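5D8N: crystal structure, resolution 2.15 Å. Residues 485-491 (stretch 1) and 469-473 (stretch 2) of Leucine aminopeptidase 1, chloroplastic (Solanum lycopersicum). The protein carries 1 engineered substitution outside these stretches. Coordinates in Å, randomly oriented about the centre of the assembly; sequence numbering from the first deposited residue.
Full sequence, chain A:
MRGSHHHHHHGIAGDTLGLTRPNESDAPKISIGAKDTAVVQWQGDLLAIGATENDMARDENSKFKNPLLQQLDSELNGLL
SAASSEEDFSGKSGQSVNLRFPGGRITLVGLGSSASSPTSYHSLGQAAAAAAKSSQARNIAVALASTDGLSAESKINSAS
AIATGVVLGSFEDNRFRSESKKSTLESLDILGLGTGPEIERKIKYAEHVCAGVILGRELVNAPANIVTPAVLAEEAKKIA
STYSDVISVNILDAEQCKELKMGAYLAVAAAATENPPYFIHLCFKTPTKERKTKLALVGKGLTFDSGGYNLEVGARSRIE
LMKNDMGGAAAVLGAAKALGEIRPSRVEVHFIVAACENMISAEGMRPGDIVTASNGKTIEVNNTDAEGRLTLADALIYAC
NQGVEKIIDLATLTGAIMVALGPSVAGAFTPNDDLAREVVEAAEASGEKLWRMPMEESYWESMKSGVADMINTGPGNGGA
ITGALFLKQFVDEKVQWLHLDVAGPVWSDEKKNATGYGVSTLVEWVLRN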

ATOM      1  N   LEU A 485       9.318  19.613  19.948  1.00 19.39           N
ATOM      2  CA  LEU A 485      10.631  20.230  19.836  1.00 19.51           C
ATOM      3  C   LEU A 485      10.643  21.286  18.734  1.00 18.72           C
ATOM      4  O   LEU A 485      11.222  22.365  18.902  1.00 18.75           O
ATOM      5  CB  LEU A 485      11.697  19.186  19.535  1.00 19.96           C
ATOM      6  CG  LEU A 485      12.009  18.163  20.627  1.00 21.21           C
ATOM      7  CD1 LEU A 485      12.953  17.102  20.095  1.00 24.71           C
ATOM      8  CD2 LEU A 485      12.637  18.817  21.830  1.00 20.65           C
ATOM      9  N   PHE A 486       9.851  21.062  17.691  1.00 17.86           N
ATOM     10  CA  PHE A 486       9.670  22.061  16.650  1.00 17.49           C
ATOM     11  C   PHE A 486       9.080  23.350  17.211  1.00 17.87           C
ATOM     12  O   PHE A 486       9.606  24.441  16.990  1.00 16.33           O
ATOM     13  CB  PHE A 486       8.843  21.510  15.500  1.00 17.59           C
ATOM     14  CG  PHE A 486       8.518  22.513  14.452  1.00 17.80           C
ATOM     15  CD1 PHE A 486       7.395  23.329  14.561  1.00 18.63           C
ATOM     16  CD2 PHE A 486       9.293  22.601  13.312  1.00 19.05           C
ATOM     17  CE1 PHE A 486       7.079  24.236  13.551  1.00 18.96           C
ATOM     18  CE2 PHE A 486       8.994  23.515  12.309  1.00 18.68           C
ATOM     19  CZ  PHE A 486       7.960  24.412  12.488  1.00 18.99           C
ATOM     20  N   LEU A 487       7.992  23.213  17.954  1.00 18.83           N
ATOM     21  CA  LEU A 487       7.294  24.359  18.486  1.00 18.60           C
ATOM     22  C   LEU A 487       8.156  25.153  19.457  1.00 18.84           C
ATOM     23  O   LEU A 487       8.075  26.372  19.500  1.00 17.97           O
ATOM     24  CB  LEU A 487       6.003  23.946  19.166  1.00 17.66           C
ATOM     25  CG  LEU A 487       4.939  23.360  18.249  1.00 21.66           C
ATOM     26  CD1 LEU A 487       3.756  22.856  19.085  1.00 23.03           C
ATOM     27  CD2 LEU A 487       4.474  24.390  17.231  1.00 22.48           C
ATOM     28  N   LYS A 488       8.996  24.456  20.202  1.00 19.59           N
ATOM     29  CA  LYS A 488       9.909  25.078  21.147  1.00 20.86           C
ATOM     30  C   LYS A 488      10.838  26.097  20.490  1.00 22.85           C
ATOM     31  O   LYS A 488      11.315  27.003  21.160  1.00 23.18           O
ATOM     32  CB  LYS A 488      10.757  23.994  21.806  1.00 22.96           C
ATOM     33  CG  LYS A 488      11.690  24.468  22.913  1.00 25.78           C
ATOM     34  CD  LYS A 488      12.331  23.274  23.604  1.00 30.19           C
ATOM     35  CE  LYS A 488      13.369  23.647  24.652  1.00 36.22           C
ATOM     36  NZ  LYS A 488      14.691  23.761  23.981  1.00 50.54           N
ATOM     37  N   GLN A 489      11.132  25.930  19.206  1.00 22.25           N
ATOM     38  CA  GLN A 489      12.021  26.826  18.493  1.00 23.62           C
ATOM     39  C   GLN A 489      11.411  28.220  18.409  1.00 22.12           C
ATOM     40  O   GLN A 489      12.061  29.158  17.960  1.00 23.32           O
ATOM     41  CB  GLN A 489      12.288  26.310  17.074  1.00 25.10           C
ATOM     42  CG  GLN A 489      13.146  25.052  17.003  1.00 27.03           C
ATOM     43  CD  GLN A 489      14.604  25.339  17.261  1.00 30.28           C
ATOM     44  OE1 GLN A 489      15.157  26.339  16.792  1.00 34.86           O
ATOM     45  NE2 GLN A 489      15.203  24.529  18.102  1.00 32.23           N
ATOM     46  N   PHE A 490      10.126  28.333  18.699  1.00 20.20           N
ATOM     47  CA  PHE A 490       9.417  29.584  18.488  1.00 21.22           C
ATOM     48  C   PHE A 490       8.920  30.202  19.782  1.00 22.15           C
ATOM     49  O   PHE A 490       8.069  31.112  19.784  1.00 23.65           O
ATOM     50  CB  PHE A 490       8.290  29.345  17.488  1.00 21.57           C
ATOM     51  CG  PHE A 490       8.779  28.763  16.204  1.00 20.89           C
ATOM     52  CD1 PHE A 490       9.427  29.562  15.268  1.00 20.14           C
ATOM     53  CD2 PHE A 490       8.748  27.397  16.003  1.00 20.02           C
ATOM     54  CE1 PHE A 490      10.034  28.995  14.171  1.00 21.09           C
ATOM     55  CE2 PHE A 490       9.282  26.839  14.854  1.00 19.93           C
ATOM     56  CZ  PHE A 490       9.971  27.630  13.956  1.00 20.28           C
ATOM     57  N   VAL A 491       9.443  29.686  20.886  1.00 20.90           N
ATOM     58  CA  VAL A 491       9.056  30.125  22.203  1.00 22.74           C
ATOM     59  C   VAL A 491      10.290  30.708  22.893  1.00 25.15           C
ATOM     60  O   VAL A 491      11.336  30.075  23.044  1.00 24.88           O
ATOM     61  CB  VAL A 491       8.500  28.973  23.056  1.00 23.34           C
ATOM     62  CG1 VAL A 491       8.218  29.429  24.479  1.00 23.08           C
ATOM     63  CG2 VAL A 491       7.231  28.410  22.435  1.00 24.08           C
TER
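Stretch 2, residues 469-473: DMINT

The contact between the two stretches is organized around a single sulfur atom: SD of Met 470 lies near two phenylalanine rings of stretch 1 at once, 4.4 Å from the ring centroid of Phe 486 and 5.0 Å from that of Phe 490. Both approaches are oblique, with the sulfur 45° off the normal of the Phe 486 ring and 67° off that of the Phe 490 ring, so that it is stacked squarely on neither. The closest atom pairs are at ordinary packing distances, CE2 of Phe 486 to SD of Met 470 at 3.7 Å and CZ of Phe 490 to the same SD at 3.8 Å. No hydrogen bond joins the two stretches; they are held together by sulfur-aromatic and apolar packing.

Stretch 1 continues a helix that begins earlier in the chain; a type I turn spans Lys 488 to Val 491. Each of its backbone bonds reaches back three residues: N of Gln 489 donates to O of Phe 486 at 3.1 Å, N of Phe 490 to O of Leu 487 at 2.9 Å, and N of Val 491 to O of Lys 488 at 3.3 Å. Although the CA-to-CB bond of Phe 490 points sideways, the far end of its ring comes nearer to stretch 2 and reaches the methionine sulfur.

Stretch 2 is extended around Met 470 and Ile 471, where it forms a weakly bonded strand, and changes conformation at Asn 472, whose phi/psi of -94/-16° departs from the extended values before it. The two chains run in roughly opposed directions on an oblique course: Met 470 lies by Gln 489 and Phe 490 as well as Phe 486, while Asn 472, further along, meets Phe 486 alone. The backbones themselves stay apart: the nearest CA atoms, those of Phe 486 and Asn 472, are 7.1 Å from each other, and the ring of Phe 486 reaches across toward stretch 2. Met 470 and Ile 471 point their CA-to-CB bonds in contrasting directions, Met 470 toward stretch 1 and Ile 471 away, as expected of consecutive residues in an extended chain. Ile 471 therefore contributes chiefly through its backbone.

Phe 486 is the residue of stretch 1 most covered by the contact. With chi1 in the t rotamer and its CA-to-CB bond directed toward stretch 2, it extends its ring across to three consecutive residues. Besides the methionine sulfur, the ring meets O of Ile 471 at its edge, near the ring plane, with CD2 of Phe 486 3.7 Å from that oxygen; this places the carbonyl beside the slightly positive rim of the ring. CE2 of Phe 486 also lies 3.8 Å from CA of Asn 472 and 4.1 Å from its CB. The end of the asparagine side chain leads away, and its amide is hydrogen-bonded elsewhere in the structure.

Met 470, with chi1, chi2 and chi3 in p, t and p, carries its terminal methyl beyond the sulfur to Gln 489, where CE of Met 470 is 3.9 Å from OE1 of Gln 489. This is a van der Waals contact.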

ATOM      1  N   ASP A 469      16.973  26.262   8.449  1.00 19.07           N
ATOM      2  CA  ASP A 469      17.277  26.016   9.867  1.00 20.67           C
ATOM      3  C   ASP A 469      16.725  24.665  10.318  1.00 21.40           C
ATOM      4  O   ASP A 469      17.233  24.092  11.247  1.00 22.82           O
ATOM      5  CB  ASP A 469      16.747  27.136  10.793  1.00 21.21           C
ATOM      6  CG  ASP A 469      17.450  28.478  10.586  1.00 23.94           C
ATOM      7  OD1 ASP A 469      18.533  28.534   9.963  1.00 22.02           O
ATOM      8  OD2 ASP A 469      16.797  29.513  10.830  1.00 27.01           O
ATOM      9  N   MET A 470      15.589  24.242   9.786  1.00 21.00           N
ATOM     10  CA  MET A 470      14.950  23.026  10.256  1.00 20.59           C
ATOM     11  C   MET A 470      13.975  22.574   9.202  1.00 20.62           C
ATOM     12  O   MET A 470      13.593  23.359   8.330  1.00 20.88           O
ATOM     13  CB  MET A 470      14.219  23.241  11.574  1.00 20.24           C
ATOM     14  CG  MET A 470      12.947  24.087  11.452  1.00 21.65           C
ATOM     15  SD  MET A 470      12.395  24.833  13.026  1.00 22.59           S
ATOM     16  CE  MET A 470      13.549  26.170  13.231  1.00 24.84           C
ATOM     17  N   ILE A 471      13.568  21.309   9.305  1.00 20.10           N
ATOM     18  CA  ILE A 471      12.435  20.817   8.549  1.00 20.09           C
ATOM     19  C   ILE A 471      11.212  20.855   9.467  1.00 21.07           C
ATOM     20  O   ILE A 471      11.368  20.983  10.671  1.00 21.93           O
ATOM     21  CB  ILE A 471      12.651  19.380   8.024  1.00 21.46           C
ATOM     22  CG1 ILE A 471      12.862  18.393   9.174  1.00 21.41           C
ATOM     23  CG2 ILE A 471      13.808  19.335   7.030  1.00 22.58           C
ATOM     24  CD1 ILE A 471      13.206  16.978   8.734  1.00 22.42           C
ATOM     25  N   ASN A 472      10.016  20.653   8.915  1.00 21.28           N
ATOM     26  CA  ASN A 472       8.802  20.702   9.705  1.00 21.51           C
ATOM     27  C   ASN A 472       8.319  19.346  10.229  1.00 22.95           C
ATOM     28  O   ASN A 472       7.664  19.293  11.267  1.00 22.83           O
ATOM     29  CB  ASN A 472       7.685  21.458   8.979  1.00 21.87           C
ATOM     30  CG  ASN A 472       6.998  20.620   7.917  1.00 24.22           C
ATOM     31  OD1 ASN A 472       7.642  20.105   7.002  1.00 25.62           O
ATOM     32  ND2 ASN A 472       5.675  20.616   7.945  1.00 23.59           N
ATOM     33  N   THR A 473       8.819  18.254   9.671  1.00 22.49           N
ATOM     34  CA  THR A 473       8.339  16.930  10.038  1.00 26.32           C
ATOM     35  C   THR A 473       9.460  15.910  10.145  1.00 23.22           C
ATOM     36  O   THR A 473      10.193  15.677   9.188  1.00 21.70           O
ATOM     37  CB  THR A 473       7.368  16.427   8.957  1.00 33.56           C
ATOM     38  OG1 THR A 473       6.270  17.339   8.876  1.00 44.48           O
ATOM     39  CG2 THR A 473       6.836  15.071   9.309  1.00 33.97           C
TER